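Local coordinates for conserved Archaeal protein (Sulfolobus acidocaldarius, PDB 4OPC), which uses FAD to hydrogenate the double bonds of geranylgeranyl chains, turning unsaturated archaeol phospholipids into the saturated lipids of archaeal membranes, at residues P275-I287 against F325-Y337. Sequence-based numbering, arbitrary orientation.
Sequences PLYTMAWNGIIVI and FSASGLWDMNICY
The short hairpin of strands 280-281 and 284-286, at the border of the FAD-binding Rossmann-type sheet, is gripped by N334 at one end and by the residues leading into helix 327-330 at the other. The N334 amide reads two neighbouring residues: OD1 takes the amide of M279 at 2.8 Å on an in-plane lone pair, the bond almost straight (174°), while ND2 gives a hydrogen to T278 OG1 at 2.9 Å. That hydroxyl, placed opposite its own backbone N (chi1 178°), donates its own hydrogen to A280 O, on an in-plane lone pair. An alanine in place of N334 would probably leave the M279 amide and T278 OG1 without these mates and set the approach to the hairpin free to shift. ND2 also lies over one face of the W331 indole, off toward the rim, while W331 NE1 bonds to P428 O.

At the type II turn, N282 OD1 accepts from A327 N at 2.8 Å, and G283 N donates to F325 O at 2.8 Å. S326 N-caps the helix through OG, which accepts from G329 N and also bonds to D324.

Strand 284-286 runs parallel to strand 153-156, and its antiparallel partner 280-281 forms one edge of the six-stranded sheet; residues 330-337 pack against the side chains of M279, A280 and I285. M333 sets SD 3.7 Å from I285 CG2 and reaches with CE to I287 CG2 and M279 CE. The M279 chain folds at chi3 so that CE lies over a face of the Y337 ring, 4.2 Å from its centroid, a CH-pi contact, with SD oblique to the ring. P275 CG meets the edge of that ring at CE2, and Y337 OH bonds to Q345. L330 CD2 touches I285 CD1 at 3.9 Å.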
ATOM      1  N   PRO A 275       8.844   3.550   0.222  1.00 11.30           N
ATOM      2  CA  PRO A 275       8.239   4.172   1.411  1.00 11.59           C
ATOM      3  C   PRO A 275       8.828   5.548   1.723  1.00 11.20           C
ATOM      4  O   PRO A 275       9.798   5.986   1.096  1.00 11.80           O
ATOM      5  CB  PRO A 275       8.560   3.183   2.540  1.00 15.04           C
ATOM      6  CG  PRO A 275       9.701   2.353   2.034  1.00 15.03           C
ATOM      7  CD  PRO A 275       9.625   2.343   0.537  1.00 14.52           C
ATOM      8  N   LEU A 276       8.225   6.242   2.688  1.00 12.23           N
ATOM      9  CA  LEU A 276       8.828   7.458   3.224  1.00 11.95           C
ATOM     10  C   LEU A 276      10.288   7.179   3.540  1.00 13.03           C
ATOM     11  O   LEU A 276      10.597   6.149   4.135  1.00 14.58           O
ATOM     12  CB  LEU A 276       8.150   7.825   4.543  1.00 16.35           C
ATOM     13  CG  LEU A 276       6.981   8.794   4.670  1.00 33.34           C
ATOM     14  CD1 LEU A 276       6.836   9.173   6.148  1.00 15.59           C
ATOM     15  CD2 LEU A 276       7.120  10.029   3.804  1.00 18.31           C
ATOM     16  N   TYR A 277      11.181   8.085   3.150  1.00 12.75           N
ATOM     17  CA  TYR A 277      12.610   7.866   3.359  1.00 12.88           C
ATOM     18  C   TYR A 277      12.941   7.553   4.812  1.00 14.97           C
ATOM     19  O   TYR A 277      13.770   6.681   5.083  1.00 15.60           O
ATOM     20  CB  TYR A 277      13.425   9.050   2.856  1.00 14.44           C
ATOM     21  CG  TYR A 277      13.590   9.067   1.358  1.00 15.65           C
ATOM     22  CD1 TYR A 277      14.065   7.949   0.684  1.00 16.87           C
ATOM     23  CD2 TYR A 277      13.258  10.189   0.612  1.00 19.47           C
ATOM     24  CE1 TYR A 277      14.235   7.964  -0.692  1.00 17.80           C
ATOM     25  CE2 TYR A 277      13.422  10.205  -0.770  1.00 17.80           C
ATOM     26  CZ  TYR A 277      13.899   9.087  -1.401  1.00 16.39           C
ATOM     27  OH  TYR A 277      14.070   9.087  -2.773  1.00 21.03           O
ATOM     28  N   THR A 278      12.293   8.260   5.738  1.00 13.04           N
ATOM     29  CA  THR A 278      12.217   7.782   7.112  1.00 13.81           C
ATOM     30  C   THR A 278      10.772   7.728   7.571  1.00 11.98           C
ATOM     31  O   THR A 278       9.991   8.662   7.333  1.00 12.55           O
ATOM     32  CB  THR A 278      13.067   8.597   8.112  1.00 12.97           C
ATOM     33  OG1 THR A 278      12.867   8.049   9.422  1.00 12.84           O
ATOM     34  CG2 THR A 278      12.662  10.067   8.129  1.00 14.30           C
ATOM     35  N   MET A 279      10.426   6.630   8.234  1.00 11.39           N
ATOM     36  CA  MET A 279       9.104   6.433   8.812  1.00 10.70           C
ATOM     37  C   MET A 279       9.142   6.715  10.308  1.00 11.58           C
ATOM     38  O   MET A 279       8.156   6.491  11.014  1.00 12.50           O
ATOM     39  CB  MET A 279       8.614   5.005   8.536  1.00 11.40           C
ATOM     40  CG  MET A 279       8.463   4.743   7.033  1.00 14.18           C
ATOM     41  SD  MET A 279       8.292   2.987   6.620  1.00 15.20           S
ATOM     42  CE  MET A 279       6.558   2.732   6.922  1.00 16.18           C
ATOM     43  N   ALA A 280      10.267   7.245  10.790  1.00 11.52           N
ATOM     44  CA  ALA A 280      10.435   7.567  12.212  1.00 11.21           C
ATOM     45  C   ALA A 280      11.065   8.937  12.388  1.00 12.22           C
ATOM     46  O   ALA A 280      11.988   9.301  11.655  1.00 13.05           O
ATOM     47  CB  ALA A 280      11.307   6.515  12.898  1.00 13.74           C
ATOM     48  N   TRP A 281      10.598   9.681  13.385  1.00 12.06           N
ATOM     49  CA  TRP A 281      11.270  10.895  13.805  1.00 11.54           C
ATOM     50  C   TRP A 281      11.028  11.051  15.308  1.00 11.81           C
ATOM     51  O   TRP A 281      10.512  10.136  15.954  1.00 13.15           O
ATOM     52  CB  TRP A 281      10.746  12.080  12.996  1.00 14.91           C
ATOM     53  CG  TRP A 281      11.638  13.265  13.039  1.00 17.99           C
ATOM     54  CD1 TRP A 281      11.384  14.463  13.645  1.00 19.85           C
ATOM     55  CD2 TRP A 281      12.941  13.366  12.470  1.00 17.72           C
ATOM     56  NE1 TRP A 281      12.451  15.309  13.481  1.00 21.83           N
ATOM     57  CE2 TRP A 281      13.425  14.661  12.768  1.00 17.88           C
ATOM     58  CE3 TRP A 281      13.752  12.491  11.745  1.00 16.44           C
ATOM     59  CZ2 TRP A 281      14.677  15.100  12.355  1.00 24.05           C
ATOM     60  CZ3 TRP A 281      15.007  12.933  11.334  1.00 23.58           C
ATOM     61  CH2 TRP A 281      15.452  14.225  11.645  1.00 19.91           C
ATOM     62  N   ASN A 282      11.415  12.191  15.873  1.00 12.73           N
ATOM     63  CA  ASN A 282      11.276  12.392  17.315  1.00 12.43           C
ATOM     64  C   ASN A 282       9.814  12.342  17.741  1.00 12.81           C
ATOM     65  O   ASN A 282       9.035  13.226  17.382  1.00 13.99           O
ATOM     66  CB  ASN A 282      11.850  13.741  17.753  1.00 14.00           C
ATOM     67  CG  ASN A 282      13.302  13.940  17.369  1.00 17.57           C
ATOM     68  OD1 ASN A 282      14.099  13.002  17.308  1.00 16.80           O
ATOM     69  ND2 ASN A 282      13.660  15.193  17.129  1.00 20.74           N
ATOM     70  N   GLY A 283       9.451  11.318  18.510  1.00 12.43           N
ATOM     71  CA  GLY A 283       8.096  11.184  19.022  1.00 12.51           C
ATOM     72  C   GLY A 283       7.044  10.695  18.040  1.00 11.69           C
ATOM     73  O   GLY A 283       5.848  10.765  18.356  1.00 11.92           O
ATOM     74  N   ILE A 284       7.451  10.211  16.862  1.00 11.04           N
ATOM     75  CA  ILE A 284       6.459   9.846  15.845  1.00 11.24           C
ATOM     76  C   ILE A 284       6.942   8.739  14.920  1.00 11.89           C
ATOM     77  O   ILE A 284       8.117   8.701  14.523  1.00 12.20           O
ATOM     78  CB  ILE A 284       6.035  11.078  15.020  1.00 10.89           C
ATOM     79  CG1 ILE A 284       4.961  10.709  13.998  1.00 12.99           C
ATOM     80  CG2 ILE A 284       7.254  11.757  14.369  1.00 13.44           C
ATOM     81  CD1 ILE A 284       4.283  11.921  13.352  1.00 15.49           C
ATOM     82  N   ILE A 285       6.026   7.833  14.596  1.00 11.32           N
ATOM     83  CA  ILE A 285       6.230   6.827  13.553  1.00 11.97           C
ATOM     84  C   ILE A 285       5.069   6.940  12.577  1.00 10.90           C
ATOM     85  O   ILE A 285       3.928   7.187  12.994  1.00 12.18           O
ATOM     86  CB  ILE A 285       6.311   5.412  14.149  1.00 12.02           C
ATOM     87  CG1 ILE A 285       7.665   5.211  14.835  1.00 13.93           C
ATOM     88  CG2 ILE A 285       6.044   4.328  13.077  1.00 15.93           C
ATOM     89  CD1 ILE A 285       7.750   3.908  15.627  1.00 19.27           C
ATOM     90  N   VAL A 286       5.353   6.779  11.282  1.00  9.85           N
ATOM     91  CA  VAL A 286       4.348   6.848  10.235  1.00 10.72           C
ATOM     92  C   VAL A 286       4.198   5.481   9.579  1.00 10.81           C
ATOM     93  O   VAL A 286       5.196   4.823   9.274  1.00 12.48           O
ATOM     94  CB  VAL A 286       4.767   7.883   9.174  1.00 11.07           C
ATOM     95  CG1 VAL A 286       3.712   7.994   8.082  1.00 12.13           C
ATOM     96  CG2 VAL A 286       5.007   9.232   9.833  1.00 13.89           C
ATOM     97  N   ILE A 287       2.955   5.049   9.369  1.00 10.35           N
ATOM     98  CA  ILE A 287       2.682   3.718   8.825  1.00 11.27           C
ATOM     99  C   ILE A 287       1.588   3.751   7.755  1.00 10.35           C
ATOM    100  O   ILE A 287       0.898   4.767   7.573  1.00 11.50           O
ATOM    101  CB  ILE A 287       2.320   2.696   9.930  1.00  9.77           C
ATOM    102  CG1 ILE A 287       1.039   3.115  10.653  1.00 10.62           C
ATOM    103  CG2 ILE A 287       3.465   2.531  10.924  1.00 12.45           C
ATOM    104  CD1 ILE A 287       0.542   2.068  11.643  1.00 12.09           C
ATOM    105  N   PHE A 325      12.783   8.188  22.773  1.00 15.27           N
ATOM    106  CA  PHE A 325      11.731   8.348  21.776  1.00 13.79           C
ATOM    107  C   PHE A 325      12.159   9.305  20.662  1.00 13.65           C
ATOM    108  O   PHE A 325      11.342   9.768  19.861  1.00 14.27           O
ATOM    109  CB  PHE A 325      10.431   8.802  22.447  1.00 16.32           C
ATOM    110  CG  PHE A 325       9.959   7.865  23.520  1.00 19.10           C
ATOM    111  CD1 PHE A 325       9.308   6.685  23.194  1.00 22.94           C
ATOM    112  CD2 PHE A 325      10.193   8.151  24.857  1.00 22.07           C
ATOM    113  CE1 PHE A 325       8.885   5.810  24.195  1.00 22.55           C
ATOM    114  CE2 PHE A 325       9.769   7.289  25.856  1.00 26.68           C
ATOM    115  CZ  PHE A 325       9.118   6.116  25.521  1.00 24.06           C
ATOM    116  N   SER A 326      13.456   9.579  20.598  1.00 14.92           N
ATOM    117  CA  SER A 326      14.012  10.336  19.489  1.00 14.56           C
ATOM    118  C   SER A 326      13.944   9.530  18.208  1.00 15.14           C
ATOM    119  O   SER A 326      13.626   8.329  18.212  1.00 14.16           O
ATOM    120  CB  SER A 326      15.474  10.688  19.763  1.00 16.16           C
ATOM    121  OG  SER A 326      16.312   9.530  19.708  1.00 16.88           O
ATOM    122  N   ALA A 327      14.264  10.186  17.100  1.00 13.19           N
ATOM    123  CA  ALA A 327      14.384   9.476  15.831  1.00 16.43           C
ATOM    124  C   ALA A 327      15.288   8.248  15.963  1.00 15.86           C
ATOM    125  O   ALA A 327      14.950   7.165  15.475  1.00 15.64           O
ATOM    126  CB  ALA A 327      14.902  10.401  14.757  1.00 15.99           C
ATOM    127  N   SER A 328      16.429   8.408  16.628  1.00 16.65           N
ATOM    128  CA  SER A 328      17.349   7.292  16.808  0.55 16.83           C
ATOM    129  C   SER A 328      16.719   6.198  17.662  1.00 16.64           C
ATOM    130  O   SER A 328      16.901   5.001  17.392  1.00 18.22           O
ATOM    131  CB  SER A 328      18.655   7.763  17.442  0.55 19.35           C
ATOM    132  OG  SER A 328      19.265   8.756  16.645  0.55 19.14           O
ATOM    133  N   GLY A 329      15.977   6.607  18.684  1.00 16.04           N
ATOM    134  CA  GLY A 329      15.310   5.660  19.556  1.00 16.16           C
ATOM    135  C   GLY A 329      14.225   4.847  18.872  1.00 14.42           C
ATOM    136  O   GLY A 329      13.922   3.732  19.300  1.00 18.20           O
ATOM    137  N   LEU A 330      13.647   5.409  17.814  1.00 13.28           N
ATOM    138  CA  LEU A 330      12.569   4.762  17.081  1.00 13.24           C
ATOM    139  C   LEU A 330      13.047   4.213  15.732  1.00 13.62           C
ATOM    140  O   LEU A 330      12.254   3.682  14.959  1.00 14.37           O
ATOM    141  CB  LEU A 330      11.430   5.768  16.868  1.00 13.18           C
ATOM    142  CG  LEU A 330      10.693   6.175  18.151  1.00 12.74           C
ATOM    143  CD1 LEU A 330       9.796   7.364  17.898  1.00 14.11           C
ATOM    144  CD2 LEU A 330       9.879   5.024  18.713  1.00 18.11           C
ATOM    145  N   TRP A 331      14.344   4.328  15.472  1.00 13.36           N
ATOM    146  CA  TRP A 331      14.910   4.042  14.147  1.00 13.69           C
ATOM    147  C   TRP A 331      14.720   2.598  13.694  1.00 16.04           C
ATOM    148  O   TRP A 331      14.734   2.317  12.492  1.00 14.25           O
ATOM    149  CB  TRP A 331      16.394   4.406  14.138  1.00 14.92           C
ATOM    150  CG  TRP A 331      16.937   4.741  12.779  1.00 15.00           C
ATOM    151  CD1 TRP A 331      17.834   4.016  12.049  1.00 17.16           C
ATOM    152  CD2 TRP A 331      16.608   5.890  11.985  1.00 15.69           C
ATOM    153  NE1 TRP A 331      18.091   4.646  10.857  1.00 17.23           N
ATOM    154  CE2 TRP A 331      17.353   5.800  10.796  1.00 16.65           C
ATOM    155  CE3 TRP A 331      15.771   6.995  12.177  1.00 16.31           C
ATOM    156  CZ2 TRP A 331      17.269   6.765   9.787  1.00 17.65           C
ATOM    157  CZ3 TRP A 331      15.692   7.954  11.179  1.00 15.29           C
ATOM    158  CH2 TRP A 331      16.432   7.829   9.999  1.00 16.24           C
ATOM    159  N   ASP A 332      14.539   1.685  14.645  0.58 17.28           N
ATOM    160  CA  ASP A 332      14.292   0.283  14.310  0.58 19.65           C
ATOM    161  C   ASP A 332      13.050   0.116  13.448  0.58 16.51           C
ATOM    162  O   ASP A 332      12.902  -0.888  12.752  0.58 13.49           O
ATOM    163  CB  ASP A 332      14.154  -0.570  15.570  0.58 20.52           C
ATOM    164  CG  ASP A 332      15.489  -0.937  16.174  0.58 23.44           C
ATOM    165  OD1 ASP A 332      16.522  -0.769  15.492  0.58 29.09           O
ATOM    166  OD2 ASP A 332      15.500  -1.404  17.328  0.58 34.89           O
ATOM    167  N   MET A 333      12.154   1.095  13.501  1.00 14.47           N
ATOM    168  CA  MET A 333      10.987   1.094  12.624  1.00 13.78           C
ATOM    169  C   MET A 333      11.453   0.978  11.177  1.00 14.79           C
ATOM    170  O   MET A 333      10.950   0.153  10.407  1.00 14.29           O
ATOM    171  CB  MET A 333      10.174   2.378  12.790  1.00 14.84           C
ATOM    172  CG  MET A 333       9.107   2.566  11.721  1.00 12.79           C
ATOM    173  SD  MET A 333       7.825   1.298  11.841  1.00 14.71           S
ATOM    174  CE  MET A 333       7.035   1.454  10.244  1.00 14.97           C
ATOM    175  N   ASN A 334      12.426   1.808  10.822  1.00 12.97           N
ATOM    176  CA  ASN A 334      12.958   1.830   9.467  1.00 12.84           C
ATOM    177  C   ASN A 334      13.682   0.538   9.138  1.00 14.13           C
ATOM    178  O   ASN A 334      13.475  -0.038   8.076  1.00 14.99           O
ATOM    179  CB  ASN A 334      13.926   2.991   9.297  1.00 12.89           C
ATOM    180  CG  ASN A 334      13.233   4.328   9.265  1.00 13.88           C
ATOM    181  OD1 ASN A 334      12.206   4.483   8.618  1.00 15.26           O
ATOM    182  ND2 ASN A 334      13.799   5.303   9.958  1.00 13.84           N
ATOM    183  N   ILE A 335      14.541   0.090  10.046  1.00 14.64           N
ATOM    184  CA  ILE A 335      15.309  -1.129   9.802  1.00 16.96           C
ATOM    185  C   ILE A 335      14.381  -2.326   9.571  1.00 18.13           C
ATOM    186  O   ILE A 335      14.533  -3.071   8.592  1.00 17.24           O
ATOM    187  CB  ILE A 335      16.249  -1.437  10.968  1.00 19.25           C
ATOM    188  CG1 ILE A 335      17.159  -0.238  11.275  1.00 21.21           C
ATOM    189  CG2 ILE A 335      17.051  -2.703  10.675  1.00 19.38           C
ATOM    190  CD1 ILE A 335      17.922   0.275  10.083  1.00 22.44           C
ATOM    191  N   CYS A 336      13.410  -2.490  10.463  1.00 15.33           N
ATOM    192  CA  CYS A 336      12.434  -3.576  10.371  1.00 15.62           C
ATOM    193  C   CYS A 336      11.638  -3.479   9.078  1.00 14.51           C
ATOM    194  O   CYS A 336      11.550  -4.456   8.320  1.00 14.48           O
ATOM    195  CB  CYS A 336      11.482  -3.532  11.581  1.00 17.78           C
ATOM    196  SG  CYS A 336       9.995  -4.632  11.540  1.00 21.10           S
ATOM    197  N   TYR A 337      11.076  -2.305   8.793  1.00 12.91           N
ATOM    198  CA  TYR A 337      10.218  -2.190   7.617  1.00 12.10           C
ATOM    199  C   TYR A 337      10.968  -2.367   6.302  1.00 12.73           C
ATOM    200  O   TYR A 337      10.470  -3.046   5.400  1.00 12.80           O
ATOM    201  CB  TYR A 337       9.403  -0.887   7.602  1.00 12.10           C
ATOM    202  CG  TYR A 337       8.430  -0.929   6.468  1.00 11.68           C
ATOM    203  CD1 TYR A 337       7.254  -1.667   6.566  1.00 12.30           C
ATOM    204  CD2 TYR A 337       8.715  -0.320   5.254  1.00 13.02           C
ATOM    205  CE1 TYR A 337       6.378  -1.757   5.497  1.00 11.38           C
ATOM    206  CE2 TYR A 337       7.843  -0.413   4.186  1.00 12.79           C
ATOM    207  CZ  TYR A 337       6.678  -1.140   4.315  1.00 11.28           C
ATOM    208  OH  TYR A 337       5.803  -1.267   3.265  1.00 13.49           O
TER
HETATM  209  O   HOH W   1      11.525   3.721   5.747  1.00 33.37           O